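Local coordinates for protein possible translation initiation inhibitor (Rhodopseudomonas palustris, PDB 3LME) that is of unknown function but belongs to the YjgF-like (L-PSP) family of small alpha-beta proteins and forms a trimer here, at residues K11-S16 / F56-A61; G42-G47 / L114-I119; K92-I97 / P104-L109. The protein carries 1 engineered substitution. All blocks are in the same frame, centred on the assembly; numbering follows the deposited sequence.

Contact 1: residues K11-S16 / F56-A61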
loop_
_atom_site.group_PDB
_atom_site.type_symbol
_atom_site.label_atom_id
_atom_site.label_comp_id
_atom_site.label_asym_id
_atom_site.label_seq_id
_atom_site.Cartn_x
_atom_site.Cartn_y
_atom_site.Cartn_z
ATOM N N LYS A 11 20.981 7.219 -13.580
ATOM C CA LYS A 11 19.644 7.208 -14.221
ATOM C C LYS A 11 18.481 7.429 -13.214
ATOM O O LYS A 11 17.329 7.591 -13.604
ATOM C CB LYS A 11 19.443 5.931 -15.050
ATOM C CG LYS A 11 20.058 5.983 -16.454
ATOM C CD LYS A 11 20.837 4.665 -16.801
ATOM C CE LYS A 11 21.589 4.766 -18.151
ATOM N NZ LYS A 11 23.016 4.278 -18.076
ATOM N N THR A 12 18.844 7.537 -11.940
ATOM C CA THR A 12 17.975 7.389 -10.781
ATOM C C THR A 12 17.920 8.661 -9.922
ATOM O O THR A 12 18.794 9.515 -10.033
ATOM C CB THR A 12 18.516 6.204 -9.948
ATOM O OG1 THR A 12 17.654 5.074 -10.099
ATOM C CG2 THR A 12 18.682 6.533 -8.500
ATOM N N ILE A 13 16.861 8.784 -9.111
ATOM C CA ILE A 13 16.715 9.801 -8.054
ATOM C C ILE A 13 17.852 9.640 -7.044
ATOM O O ILE A 13 18.386 8.558 -6.888
ATOM C CB ILE A 13 15.301 9.663 -7.352
ATOM C CG1 ILE A 13 14.229 10.371 -8.158
ATOM C CG2 ILE A 13 15.261 10.203 -5.926
ATOM C CD1 ILE A 13 14.406 11.856 -8.253
ATOM N N THR A 14 18.232 10.716 -6.365
ATOM C CA THR A 14 19.245 10.637 -5.311
ATOM C C THR A 14 18.607 11.034 -3.995
ATOM O O THR A 14 18.265 12.198 -3.815
ATOM C CB THR A 14 20.444 11.536 -5.635
ATOM O OG1 THR A 14 20.836 11.284 -6.984
ATOM C CG2 THR A 14 21.628 11.238 -4.714
ATOM N N PRO A 15 18.425 10.062 -3.076
ATOM C CA PRO A 15 17.672 10.309 -1.846
ATOM C C PRO A 15 18.348 11.364 -1.002
ATOM O O PRO A 15 19.565 11.360 -0.880
ATOM C CB PRO A 15 17.654 8.955 -1.143
ATOM C CG PRO A 15 18.692 8.173 -1.760
ATOM C CD PRO A 15 18.956 8.690 -3.129
ATOM N N SER A 16 17.535 12.270 -0.461
ATOM C CA SER A 16 17.973 13.523 0.170
ATOM C C SER A 16 17.501 13.598 1.612
ATOM O O SER A 16 17.414 14.696 2.175
ATOM C CB SER A 16 17.416 14.739 -0.600
ATOM O OG SER A 16 16.016 14.867 -0.440
ATOM N N PHE A 56 6.420 8.373 -13.523
ATOM C CA PHE A 56 6.590 6.995 -13.987
ATOM C C PHE A 56 8.036 6.640 -14.374
ATOM O O PHE A 56 8.552 5.589 -13.953
ATOM C CB PHE A 56 5.643 6.698 -15.118
ATOM C CG PHE A 56 4.275 6.342 -14.670
ATOM C CD1 PHE A 56 3.989 5.069 -14.246
ATOM C CD2 PHE A 56 3.263 7.288 -14.678
ATOM C CE1 PHE A 56 2.708 4.733 -13.848
ATOM C CE2 PHE A 56 1.950 6.965 -14.259
ATOM C CZ PHE A 56 1.678 5.702 -13.847
ATOM N N ASP A 57 8.691 7.518 -15.146
ATOM C CA ASP A 57 10.084 7.317 -15.515
ATOM C C ASP A 57 10.989 7.230 -14.262
ATOM O O ASP A 57 11.845 6.335 -14.173
ATOM C CB ASP A 57 10.573 8.424 -16.448
ATOM C CG ASP A 57 9.924 8.390 -17.857
ATOM O OD1 ASP A 57 9.313 7.376 -18.292
ATOM O OD2 ASP A 57 10.059 9.418 -18.560
ATOM N N ASN A 58 10.828 8.131 -13.292
ATOM C CA ASN A 58 11.639 8.008 -12.102
ATOM C C ASN A 58 11.466 6.641 -11.444
ATOM O O ASN A 58 12.455 6.026 -11.035
ATOM C CB ASN A 58 11.310 9.081 -11.077
ATOM C CG ASN A 58 11.861 10.430 -11.430
ATOM O OD1 ASN A 58 11.374 11.443 -10.957
ATOM N ND2 ASN A 58 12.881 10.460 -12.241
ATOM N N MET A 59 10.211 6.191 -11.312
ATOM C CA MET A 59 9.877 4.930 -10.630
ATOM C C MET A 59 10.562 3.813 -11.418
ATOM O O MET A 59 11.268 2.974 -10.815
ATOM C CB MET A 59 8.339 4.712 -10.521
ATOM C CG MET A 59 7.879 3.393 -9.842
ATOM S SD MET A 59 6.156 2.825 -10.049
ATOM C CE MET A 59 5.979 2.688 -11.830
ATOM N N LEU A 60 10.391 3.828 -12.753
ATOM C CA LEU A 60 10.898 2.741 -13.621
ATOM C C LEU A 60 12.424 2.639 -13.640
ATOM O O LEU A 60 12.965 1.552 -13.780
ATOM C CB LEU A 60 10.315 2.806 -15.041
ATOM C CG LEU A 60 8.835 2.395 -15.093
ATOM C CD1 LEU A 60 8.174 2.821 -16.373
ATOM C CD2 LEU A 60 8.582 0.867 -14.799
ATOM N N ALA A 61 13.092 3.777 -13.473
ATOM C CA ALA A 61 14.537 3.835 -13.355
ATOM C C ALA A 61 15.006 3.172 -12.061
ATOM O O ALA A 61 15.942 2.381 -12.049
ATOM C CB ALA A 61 15.018 5.270 -13.426
#

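Contact 2: residues G42-G47 / L114-I119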
loop_
_atom_site.group_PDB
_atom_site.type_symbol
_atom_site.label_atom_id
_atom_site.label_comp_id
_atom_site.label_asym_id
_atom_site.label_seq_id
_atom_site.Cartn_x
_atom_site.Cartn_y
_atom_site.Cartn_z
ATOM N N GLY A 42 16.048 18.122 -8.496
ATOM C CA GLY A 42 15.092 17.746 -7.436
ATOM C C GLY A 42 13.793 18.547 -7.493
ATOM O O GLY A 42 12.895 18.349 -6.662
ATOM N N LYS A 43 13.717 19.441 -8.486
ATOM C CA LYS A 43 12.564 20.273 -8.743
ATOM C C LYS A 43 11.508 19.600 -9.647
ATOM O O LYS A 43 11.821 18.744 -10.498
ATOM C CB LYS A 43 13.012 21.614 -9.338
ATOM C CG LYS A 43 13.842 22.483 -8.387
ATOM C CD LYS A 43 13.013 23.223 -7.322
ATOM C CE LYS A 43 13.773 23.271 -5.971
ATOM N NZ LYS A 43 12.900 23.678 -4.804
ATOM N N MET A 44 10.250 19.995 -9.430
ATOM C CA MET A 44 9.120 19.407 -10.118
ATOM C C MET A 44 9.057 19.933 -11.527
ATOM O O MET A 44 9.343 21.079 -11.790
ATOM C CB MET A 44 7.809 19.717 -9.389
ATOM C CG MET A 44 7.598 18.949 -8.057
ATOM S SD MET A 44 6.089 19.452 -7.154
ATOM C CE MET A 44 6.187 21.259 -7.134
ATOM N N VAL A 45 8.655 19.084 -12.441
ATOM C CA VAL A 45 8.665 19.425 -13.840
ATOM C C VAL A 45 7.356 20.156 -14.200
ATOM O O VAL A 45 6.342 19.991 -13.510
ATOM C CB VAL A 45 8.912 18.123 -14.634
ATOM C CG1 VAL A 45 8.171 18.102 -15.940
ATOM C CG2 VAL A 45 10.422 17.877 -14.790
ATOM N N ASP A 46 7.363 20.969 -15.251
ATOM C CA ASP A 46 6.154 21.692 -15.628
ATOM C C ASP A 46 5.294 20.796 -16.472
ATOM O O ASP A 46 5.815 19.883 -17.108
ATOM C CB ASP A 46 6.486 22.956 -16.415
ATOM C CG ASP A 46 7.091 24.058 -15.548
ATOM O OD1 ASP A 46 7.161 23.903 -14.314
ATOM O OD2 ASP A 46 7.505 25.102 -16.103
ATOM N N GLY A 47 3.987 21.077 -16.492
ATOM C CA GLY A 47 3.029 20.383 -17.347
ATOM C C GLY A 47 2.447 19.158 -16.670
ATOM O O GLY A 47 3.177 18.289 -16.192
ATOM N N LEU A 114 0.627 16.086 -0.857
ATOM C CA LEU A 114 1.681 15.138 -1.274
ATOM C C LEU A 114 3.070 15.621 -0.908
ATOM O O LEU A 114 3.229 16.793 -0.569
ATOM C CB LEU A 114 1.601 14.875 -2.791
ATOM C CG LEU A 114 0.539 13.839 -3.124
ATOM C CD1 LEU A 114 0.453 13.596 -4.591
ATOM C CD2 LEU A 114 0.821 12.547 -2.389
ATOM N N ASP A 115 4.071 14.737 -0.979
ATOM C CA ASP A 115 5.474 15.200 -1.045
ATOM C C ASP A 115 5.473 16.583 -1.794
ATOM O O ASP A 115 5.030 16.667 -2.952
ATOM C CB ASP A 115 6.384 14.171 -1.798
ATOM C CG ASP A 115 6.950 12.990 -0.890
ATOM O OD1 ASP A 115 6.550 12.770 0.295
ATOM O OD2 ASP A 115 7.816 12.239 -1.411
ATOM N N GLN A 116 5.879 17.667 -1.128
ATOM C CA GLN A 116 6.218 18.934 -1.852
ATOM C C GLN A 116 5.062 19.780 -2.478
ATOM O O GLN A 116 5.305 20.858 -3.056
ATOM C CB GLN A 116 7.280 18.614 -2.926
ATOM C CG GLN A 116 8.220 19.738 -3.368
ATOM C CD GLN A 116 9.646 19.215 -3.661
ATOM O OE1 GLN A 116 10.393 18.887 -2.721
ATOM N NE2 GLN A 116 10.023 19.141 -4.953
ATOM N N GLY A 117 3.819 19.312 -2.358
ATOM C CA GLY A 117 2.676 20.009 -2.966
ATOM C C GLY A 117 2.450 19.536 -4.394
ATOM O O GLY A 117 1.701 20.162 -5.155
ATOM N N ASP A 118 3.112 18.419 -4.739
ATOM C CA ASP A 118 2.999 17.763 -6.043
ATOM C C ASP A 118 1.566 17.278 -6.316
ATOM O O ASP A 118 0.743 17.177 -5.397
ATOM C CB ASP A 118 3.992 16.591 -6.133
ATOM C CG ASP A 118 4.509 16.348 -7.569
ATOM O OD1 ASP A 118 3.699 16.249 -8.529
ATOM O OD2 ASP A 118 5.749 16.260 -7.739
ATOM N N ILE A 119 1.275 16.991 -7.581
ATOM C CA ILE A 119 -0.037 16.494 -7.974
ATOM C C ILE A 119 -0.207 14.969 -7.974
ATOM O O ILE A 119 -1.312 14.480 -8.099
ATOM C CB ILE A 119 -0.451 17.035 -9.346
ATOM C CG1 ILE A 119 0.330 16.344 -10.474
ATOM C CG2 ILE A 119 -0.302 18.534 -9.367
ATOM C CD1 ILE A 119 -0.096 16.787 -11.850
#

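Contact 3: residues K92-I97 / P104-L109. With SO4 (sulfate ion), chain N.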
loop_
_atom_site.group_PDB
_atom_site.type_symbol
_atom_site.label_atom_id
_atom_site.label_comp_id
_atom_site.label_asym_id
_atom_site.label_seq_id
_atom_site.Cartn_x
_atom_site.Cartn_y
_atom_site.Cartn_z
ATOM N N LYS A 92 -3.540 8.037 -19.968
ATOM C CA LYS A 92 -2.819 8.393 -21.169
ATOM C C LYS A 92 -1.315 8.036 -21.039
ATOM O O LYS A 92 -0.710 7.443 -21.946
ATOM C CB LYS A 92 -3.059 9.878 -21.437
ATOM C CG LYS A 92 -2.082 10.560 -22.316
ATOM C CD LYS A 92 -2.596 10.715 -23.747
ATOM C CE LYS A 92 -1.415 10.586 -24.762
ATOM N NZ LYS A 92 -0.024 10.883 -24.203
ATOM N N VAL A 93 -0.712 8.360 -19.903
ATOM C CA VAL A 93 0.703 8.070 -19.743
ATOM C C VAL A 93 0.989 6.574 -19.728
ATOM O O VAL A 93 2.009 6.122 -20.275
ATOM C CB VAL A 93 1.287 8.758 -18.527
ATOM C CG1 VAL A 93 2.672 8.214 -18.244
ATOM C CG2 VAL A 93 1.333 10.303 -18.770
ATOM N N GLN A 94 0.084 5.808 -19.114
ATOM C CA GLN A 94 0.233 4.370 -19.100
ATOM C C GLN A 94 0.032 3.769 -20.502
ATOM O O GLN A 94 0.726 2.832 -20.858
ATOM C CB GLN A 94 -0.665 3.722 -18.055
ATOM C CG GLN A 94 -0.127 3.773 -16.651
ATOM C CD GLN A 94 -0.868 2.836 -15.721
ATOM O OE1 GLN A 94 -1.975 3.128 -15.263
ATOM N NE2 GLN A 94 -0.262 1.698 -15.434
ATOM N N LYS A 95 -0.884 4.305 -21.310
ATOM C CA LYS A 95 -0.966 3.859 -22.715
ATOM C C LYS A 95 0.362 4.093 -23.438
ATOM O O LYS A 95 0.777 3.295 -24.279
ATOM C CB LYS A 95 -2.098 4.542 -23.482
ATOM C CG LYS A 95 -3.407 3.747 -23.466
ATOM C CD LYS A 95 -4.528 4.522 -24.132
ATOM C CE LYS A 95 -5.890 4.146 -23.526
ATOM N NZ LYS A 95 -6.592 3.003 -24.247
ATOM N N ASP A 96 1.037 5.184 -23.091
ATOM C CA ASP A 96 2.284 5.519 -23.742
ATOM C C ASP A 96 3.380 4.512 -23.401
ATOM O O ASP A 96 4.247 4.213 -24.226
ATOM C CB ASP A 96 2.749 6.906 -23.314
ATOM C CG ASP A 96 2.047 8.046 -24.054
ATOM O OD1 ASP A 96 1.340 7.819 -25.095
ATOM O OD2 ASP A 96 2.239 9.195 -23.554
ATOM N N ILE A 97 3.342 4.011 -22.172
ATOM C CA ILE A 97 4.428 3.210 -21.652
ATOM C C ILE A 97 4.166 1.743 -21.936
ATOM O O ILE A 97 5.039 1.042 -22.438
ATOM C CB ILE A 97 4.682 3.505 -20.139
ATOM C CG1 ILE A 97 5.225 4.934 -19.988
ATOM C CG2 ILE A 97 5.626 2.480 -19.515
ATOM C CD1 ILE A 97 5.576 5.333 -18.586
ATOM N N PRO A 104 -0.355 -3.548 -15.326
ATOM C CA PRO A 104 -0.267 -4.036 -13.943
ATOM C C PRO A 104 -1.529 -3.747 -13.127
ATOM O O PRO A 104 -2.289 -2.842 -13.480
ATOM C CB PRO A 104 0.895 -3.256 -13.354
ATOM C CG PRO A 104 1.378 -2.357 -14.446
ATOM C CD PRO A 104 0.334 -2.269 -15.497
ATOM N N PRO A 105 -1.766 -4.519 -12.048
ATOM C CA PRO A 105 -2.830 -4.205 -11.116
ATOM C C PRO A 105 -2.563 -2.831 -10.502
ATOM O O PRO A 105 -1.420 -2.486 -10.226
ATOM C CB PRO A 105 -2.685 -5.281 -10.041
ATOM C CG PRO A 105 -1.903 -6.350 -10.677
ATOM C CD PRO A 105 -0.963 -5.663 -11.584
ATOM N N ARG A 106 -3.618 -2.063 -10.258
ATOM C CA ARG A 106 -3.450 -0.653 -10.022
ATOM C C ARG A 106 -4.539 -0.132 -9.116
ATOM O O ARG A 106 -5.669 -0.553 -9.216
ATOM C CB ARG A 106 -3.521 0.073 -11.374
ATOM C CG ARG A 106 -3.674 1.558 -11.291
ATOM C CD ARG A 106 -3.850 2.176 -12.651
ATOM N NE ARG A 106 -5.234 2.439 -13.001
ATOM C CZ ARG A 106 -5.583 3.259 -13.980
ATOM N NH1 ARG A 106 -6.862 3.458 -14.272
ATOM N NH2 ARG A 106 -4.638 3.886 -14.675
ATOM N N THR A 107 -4.207 0.818 -8.255
ATOM C CA THR A 107 -5.217 1.520 -7.490
ATOM C C THR A 107 -4.939 3.032 -7.500
ATOM O O THR A 107 -3.828 3.435 -7.208
ATOM C CB THR A 107 -5.373 0.895 -6.073
ATOM O OG1 THR A 107 -6.104 1.782 -5.238
ATOM C CG2 THR A 107 -4.032 0.623 -5.437
ATOM N N VAL A 108 -5.936 3.842 -7.875
ATOM C CA VAL A 108 -5.811 5.315 -7.959
ATOM C C VAL A 108 -6.703 6.025 -6.922
ATOM O O VAL A 108 -7.923 5.984 -7.020
ATOM C CB VAL A 108 -6.177 5.873 -9.406
ATOM C CG1 VAL A 108 -6.070 7.378 -9.464
ATOM C CG2 VAL A 108 -5.296 5.275 -10.515
ATOM N N LEU A 109 -6.112 6.693 -5.937
ATOM C CA LEU A 109 -6.925 7.423 -4.933
ATOM C C LEU A 109 -6.635 8.902 -4.926
ATOM O O LEU A 109 -5.516 9.311 -5.228
ATOM C CB LEU A 109 -6.676 6.910 -3.519
ATOM C CG LEU A 109 -6.187 5.478 -3.444
ATOM C CD1 LEU A 109 -5.069 5.447 -2.463
ATOM C CD2 LEU A 109 -7.299 4.537 -3.057
HETATM S S SO4 N . -9.270 2.963 -9.421
HETATM O O1 SO4 N . -8.416 3.161 -8.258
HETATM O O2 SO4 N . -8.933 1.678 -10.083
HETATM O O3 SO4 N . -10.673 2.993 -9.020
HETATM O O4 SO4 N . -9.066 4.056 -10.379
HETATM O O HOH W 1 -2.086 -0.305 -14.349
#

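Contact 1: residues K11-S16 / F56-A61
Ala61 and Lys11 meet through a methyl group and a backbone carbonyl, the first of two van der Waals contacts that join the loop of 11-16 to helix 48-64. Ala61 CB points toward the loop and comes to 3.3 Å from Lys11 O, while the long Lys11 side chain leads off from the helix. In the second contact, Ile13 CG1 lies 4.0 Å from Asn58 CG, the two side chains crossing at about a right angle. With CG1 of Ile13 beside its backbone N (chi1 -83°), the longer branch is carried to the side chain of Asn58. Ile13 and Asn58 both also rest on Met34 of strand 28-35, so the loop, helix and sheet come together at this place.

Polar groups are near one another but do not pair across the contact. Thr12 OG1 is 3.7 Å from Ala61 O, beyond bonding distance, and the backbone O of Thr12 accepts a hydrogen bond from Arg39 NE. The helix meets the loop with its own amides engaged: Ala61 N bonds Asp57 O and Leu60 N bonds Phe56 O.

A connection made of van der Waals touches by a methyl and a branched aliphatic chain depends on the fit of shapes rather than on direction, while Arg39, which is not part of the helix, hydrogen-bonds the loop at Thr12 O.

Contact 2: residues G42-G47 / L114-I119
Met44 lies along the carboxylate of Asp118, the two side chains running antiparallel alongside each other. Asp118 OD2 is 3.3 Å from Met44 SD and equally close to Met44 CG, so the carboxylate sits against the middle of the thioether chain. Placing CG beside the backbone N (chi1 -73°) sends the methionine across to the 114-119 loop, and a bend at chi3 leaves the methyl on the Gln116 side, with CE 4.2 Å from Gln116 O.

Gln116 also passes Met44 and brings its amide nitrogen to the other loop. There NE2 gives a weak hydrogen bond to Gly42 O, 3.4 Å long though fairly straight at 157°; the same NE2 is 3.9 Å from Met44 CG. Gln116 and Gly117 both have positive phi, in a turn where Gly117 N bonds Leu114 O and Asp118 N bonds Asp115 O.

Beside the sulfur, Asp118 is fixed by polar partners. Its OD1 accepts Ile119 N at 2.7 Å through the anti lone pair and makes a salt bridge with Arg51 of helix 48-64, while OD2 is hydrogen-bonded to His35 ND1. On the trimer side, Asp115 pairs with Arg87 of the second subunit, and Leu114 packs on Leu109 of the same neighbouring subunit.

The contact thus brings together the loop leading into helix 48-64 and the one leading into strand 120-127. Between them a weak hydrogen bond from an amide and the packing of a thioether do the joining, whereas the salt bridge and hydrogen bonds of Asp118 are directed to Arg51 and His35, which probably fix the orientation of its carboxylate, so that Met44 packs against a group already held in place.

Contact 3: residues K92-I97 / P104-L109
Arg106 reaches from its strand to Gln94 on the neighbouring helix, and its side chain can be followed outward. CB points toward the helix, and the chain runs on through CG, which is anti to the backbone N. Next comes CD, 3.4 Å from Gln94 OE1. A turn at chi3 (98°) then swings the guanidinium so that OE1 meets it at its edge, somewhat out of its plane: CZ is 3.8 Å from Gln94 OE1, and NH2 donates a hydrogen bond to that oxygen at 2.8 Å. The donor lies almost on the extension of the amide C=O bond (170° at the oxygen), but the bond is bent at the hydrogen (142°). NH2 is also bonded to Asn91, one turn earlier in the helix, and Val108 CG2 lies over one face of the guanidinium, offset toward its rim.

These residues belong to the beta-alpha-beta unit of strand 73-80, helix 83-98 and strand 106-110, in which the two strands are parallel neighbours and the helix makes the crossover. The amide of Gln94 links the helix to both the strand and the loop that leads into it: as OE1 takes the arginine, NE2 gives a hydrogen bond to a water at 2.9 Å, which in turn donates to Pro104 O at 2.7 Å. The proline ring lies beside that amide, Pro104 CD being 4.0 Å from Gln94 NE2.

Arg106 NH1 forms a salt bridge with one sulfate, probably from the crystallisation liquor, and the backbone of Arg106 is hydrogen-bonded to the third subunit. Thr18 of that subunit packs on Arg106 and makes a weak hydrogen bond to Gln94 OE1. A second sulfate accepts Val108 N at its O1 (2.6 Å).

Contact 3 is buried, whereas contacts 1 and 2 are only partly so; both segments of contact 2 and one of contact 1 are loops. Contacts 1 and 3 are coupled through the two helices: Phe56 and Leu60 of helix 48-64 pack on Ile97, and Phe56 also on Val93 and Gln94. Contact 2 touches neither, its nearest atoms being about 6 and 7 Å away, yet Met44 and Asp118 both reach Arg51 of helix 48-64. Chemistry follows position: contact 1 is made of van der Waals touches, contact 2 adds a weak hydrogen bond from an amide to a thioether packed on a carboxylate, and contact 3 is polar, with arginine, amide and water next to the third subunit.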